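Local coordinates for TerD domain-containing protein (Streptomyces coelicolor A3, PDB 2QZ7), which is of unknown function but belongs to the TerD family, linked to tellurium resistance, and binds sodium ions, at residues 47-60 with 178-190. Numbering follows the deposited sequence.
Sequences IATTYAADAPHGRP and DPVLFATEMGSAP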
# COMPACT_ATOMS: atom_id res chain seq x y z
N ILE A 47 2.93 -1.02 -1.67
CA ILE A 47 3.99 -0.04 -1.41
C ILE A 47 3.60 0.75 -0.19
O ILE A 47 2.46 1.16 -0.09
CB ILE A 47 4.13 0.96 -2.62
CG1 ILE A 47 4.46 0.20 -3.94
CG2 ILE A 47 5.20 2.00 -2.30
CD1 ILE A 47 4.49 1.14 -5.20
N ALA A 48 4.54 1.00 0.73
CA ALA A 48 4.28 1.91 1.86
C ALA A 48 5.40 2.95 1.98
O ALA A 48 6.52 2.72 1.53
CB ALA A 48 4.16 1.13 3.19
N THR A 49 5.05 4.10 2.57
CA THR A 49 5.99 5.17 2.90
C THR A 49 5.76 5.64 4.28
O THR A 49 4.64 5.57 4.76
CB THR A 49 5.84 6.36 1.96
OG1 THR A 49 4.45 6.50 1.66
CG2 THR A 49 6.60 6.07 0.60
N THR A 50 6.83 6.12 4.91
CA THR A 50 6.80 6.64 6.27
C THR A 50 7.13 8.14 6.17
O THR A 50 7.78 8.59 5.17
CB THR A 50 7.88 5.92 7.14
OG1 THR A 50 9.16 6.06 6.50
CG2 THR A 50 7.56 4.44 7.24
N TYR A 51 6.62 8.89 7.15
CA TYR A 51 6.70 10.37 7.22
C TYR A 51 7.11 10.80 8.63
O TYR A 51 6.62 10.25 9.62
CB TYR A 51 5.37 11.04 6.79
CG TYR A 51 5.04 10.61 5.38
CD1 TYR A 51 5.52 11.35 4.27
CD2 TYR A 51 4.33 9.43 5.12
CE1 TYR A 51 5.26 10.93 2.97
CE2 TYR A 51 4.10 8.99 3.82
CZ TYR A 51 4.57 9.76 2.74
OH TYR A 51 4.34 9.34 1.43
N ALA A 52 8.04 11.76 8.67
CA ALA A 52 8.58 12.37 9.90
C ALA A 52 7.50 13.11 10.65
O ALA A 52 6.62 13.73 10.03
CB ALA A 52 9.72 13.34 9.56
N ALA A 53 7.58 13.06 11.98
CA ALA A 53 6.73 13.85 12.87
C ALA A 53 6.74 15.33 12.46
O ALA A 53 5.66 15.93 12.36
CB ALA A 53 7.15 13.70 14.32
N ASP A 54 7.92 15.88 12.17
CA ASP A 54 7.97 17.29 11.74
C ASP A 54 7.47 17.59 10.32
O ASP A 54 7.34 18.75 9.95
CB ASP A 54 9.33 17.98 12.04
CG ASP A 54 10.50 17.33 11.31
OD1 ASP A 54 10.27 16.29 10.67
OD2 ASP A 54 11.65 17.83 11.41
N ALA A 55 7.18 16.55 9.52
CA ALA A 55 6.64 16.75 8.17
C ALA A 55 5.77 15.59 7.73
O ALA A 55 6.21 14.76 6.90
CB ALA A 55 7.79 16.98 7.15
N PRO A 56 4.51 15.52 8.23
CA PRO A 56 3.67 14.34 7.99
C PRO A 56 3.28 14.14 6.54
O PRO A 56 2.99 13.00 6.12
CB PRO A 56 2.41 14.64 8.83
CG PRO A 56 2.80 15.71 9.76
CD PRO A 56 3.78 16.54 8.98
N HIS A 57 3.25 15.25 5.78
CA HIS A 57 2.90 15.22 4.37
C HIS A 57 4.10 15.61 3.46
O HIS A 57 3.94 15.79 2.27
CB HIS A 57 1.66 16.10 4.08
CG HIS A 57 0.39 15.58 4.69
ND1 HIS A 57 -0.02 15.93 5.95
CD2 HIS A 57 -0.55 14.73 4.21
CE1 HIS A 57 -1.15 15.30 6.24
NE2 HIS A 57 -1.51 14.59 5.18
N GLY A 58 5.30 15.71 4.02
CA GLY A 58 6.52 15.93 3.24
C GLY A 58 7.00 14.74 2.39
O GLY A 58 6.23 13.86 1.98
N ARG A 59 8.30 14.75 2.10
CA ARG A 59 8.93 13.65 1.39
C ARG A 59 8.88 12.44 2.29
O ARG A 59 9.01 12.59 3.52
CB ARG A 59 10.39 13.92 1.13
CG ARG A 59 10.69 15.10 0.41
CD ARG A 59 12.19 15.14 0.18
NE ARG A 59 12.41 16.17 -0.81
CZ ARG A 59 12.43 15.93 -2.12
NH1 ARG A 59 12.34 14.69 -2.58
NH2 ARG A 59 12.60 16.97 -2.94
N PRO A 60 8.75 11.24 1.68
CA PRO A 60 8.86 10.02 2.45
C PRO A 60 10.22 9.96 3.16
O PRO A 60 11.23 10.40 2.61
CB PRO A 60 8.82 8.91 1.38
CG PRO A 60 8.17 9.50 0.21
CD PRO A 60 8.45 10.98 0.25
N ASP A 178 3.08 5.83 -12.41
CA ASP A 178 3.72 4.51 -12.30
C ASP A 178 4.20 4.28 -10.87
O ASP A 178 4.14 5.19 -10.06
CB ASP A 178 4.83 4.29 -13.35
CG ASP A 178 6.08 5.13 -13.13
OD1 ASP A 178 6.30 5.69 -12.04
OD2 ASP A 178 6.88 5.21 -14.11
N PRO A 179 4.62 3.04 -10.54
CA PRO A 179 4.98 2.74 -9.13
C PRO A 179 6.00 3.69 -8.49
O PRO A 179 5.82 4.06 -7.34
CB PRO A 179 5.53 1.31 -9.21
CG PRO A 179 4.76 0.68 -10.36
CD PRO A 179 4.71 1.83 -11.40
N VAL A 180 7.05 4.06 -9.21
CA VAL A 180 8.12 4.88 -8.62
C VAL A 180 7.60 6.33 -8.37
O VAL A 180 7.79 6.93 -7.30
CB VAL A 180 9.38 4.94 -9.53
CG1 VAL A 180 10.46 5.80 -8.87
CG2 VAL A 180 9.96 3.50 -9.80
N LEU A 181 6.92 6.88 -9.37
CA LEU A 181 6.32 8.20 -9.21
C LEU A 181 5.25 8.23 -8.09
O LEU A 181 5.20 9.19 -7.29
CB LEU A 181 5.76 8.71 -10.54
CG LEU A 181 5.34 10.19 -10.51
CD1 LEU A 181 6.55 11.13 -10.10
CD2 LEU A 181 4.74 10.65 -11.84
N PHE A 182 4.42 7.18 -8.04
CA PHE A 182 3.37 7.03 -7.01
C PHE A 182 3.95 7.16 -5.62
O PHE A 182 3.40 7.88 -4.76
CB PHE A 182 2.70 5.66 -7.15
CG PHE A 182 1.70 5.31 -6.07
CD1 PHE A 182 0.58 6.12 -5.84
CD2 PHE A 182 1.90 4.18 -5.28
CE1 PHE A 182 -0.35 5.78 -4.86
CE2 PHE A 182 0.98 3.81 -4.32
CZ PHE A 182 -0.17 4.60 -4.11
N ALA A 183 5.08 6.53 -5.40
CA ALA A 183 5.67 6.57 -4.05
C ALA A 183 6.03 7.98 -3.63
O ALA A 183 5.92 8.32 -2.43
CB ALA A 183 6.89 5.59 -3.93
N THR A 184 6.48 8.80 -4.58
CA THR A 184 6.79 10.24 -4.30
C THR A 184 5.58 11.12 -3.96
O THR A 184 5.73 12.21 -3.36
CB THR A 184 7.53 10.93 -5.47
OG1 THR A 184 6.58 11.29 -6.50
CG2 THR A 184 8.62 9.99 -6.05
N GLU A 185 4.40 10.69 -4.37
CA GLU A 185 3.21 11.57 -4.27
C GLU A 185 2.11 10.97 -3.41
O GLU A 185 1.19 11.69 -3.04
CB GLU A 185 2.64 11.91 -5.66
CG GLU A 185 2.05 10.77 -6.43
CD GLU A 185 1.58 11.18 -7.82
OE1 GLU A 185 1.84 12.32 -8.25
OE2 GLU A 185 0.96 10.37 -8.51
N MSE A 186 2.25 9.68 -3.05
CA MSE A 186 1.18 8.99 -2.32
C MSE A 186 0.93 9.63 -0.93
O MSE A 186 -0.15 9.47 -0.39
CB MSE A 186 1.46 7.50 -2.13
CG MSE A 186 2.62 7.22 -1.21
SE MSE A 186 3.21 5.32 -1.24
CE MSE A 186 1.57 4.46 -0.67
N GLY A 187 1.93 10.32 -0.37
CA GLY A 187 1.78 10.94 0.96
C GLY A 187 1.39 12.40 0.93
O GLY A 187 1.17 13.02 1.99
N SER A 188 1.27 12.98 -0.26
CA SER A 188 1.00 14.42 -0.30
C SER A 188 -0.44 14.70 0.16
O SER A 188 -1.35 13.87 -0.02
CB SER A 188 1.26 15.00 -1.70
OG SER A 188 0.48 14.28 -2.65
N ALA A 189 -0.62 15.87 0.79
CA ALA A 189 -1.92 16.37 1.20
C ALA A 189 -2.93 16.33 0.03
O ALA A 189 -2.66 16.93 -1.01
CB ALA A 189 -1.76 17.79 1.73
N PRO A 190 -4.09 15.64 0.20
CA PRO A 190 -5.15 15.65 -0.82
C PRO A 190 -5.78 17.04 -0.99
O PRO A 190 -5.47 17.97 -0.23
CB PRO A 190 -6.20 14.64 -0.29
CG PRO A 190 -5.51 13.87 0.78
CD PRO A 190 -4.49 14.82 1.36
O HOH W 1 4.76 10.40 -0.86
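Tyr-51 OH is joined by a water to Ala-183 O of helix 179-185 and to Gly-187 N beyond it; the water oxygen sits 2.6 Å from Tyr-51 OH in the plane of the ring. That water donates to Ala-183 O at 2.9 Å and accepts from Gly-187 N. Tyr-51 OH also shares a hydrogen bond of 2.9 Å with Thr-49 OG1, two residues back on the same side of strand 47-52; the hydroxyl is thus held by two hydrogen bonds. Selenomethionine Met-186, bent at chi3 (-60°), lays SE against Thr-49 OG1 at 3.4 Å and carries CE to the backbone O of Ile-47. The CD1 methyl of Ile-47 meets the Phe-182 ring at its edge, 4.0 Å from CD2, while Met-186 CB lies over one face of that ring, toward its rim. Further along, CD2 of the His-57 ring comes edge-on to within 3.3 Å of Gly-187 O, a van der Waals approach; that oxygen takes a hydrogen bond from Arg-106 NH1 of strand 104-113. The strand and helix axes pass 8.9 Å apart at 30°, laying the C-terminal helix along one sheet of the β-sandwich. Apolar packing joins strand to helix around Ile-47, while near Tyr-51 a water supplies partners to Ala-183 O and Gly-187 N, both in buried residues.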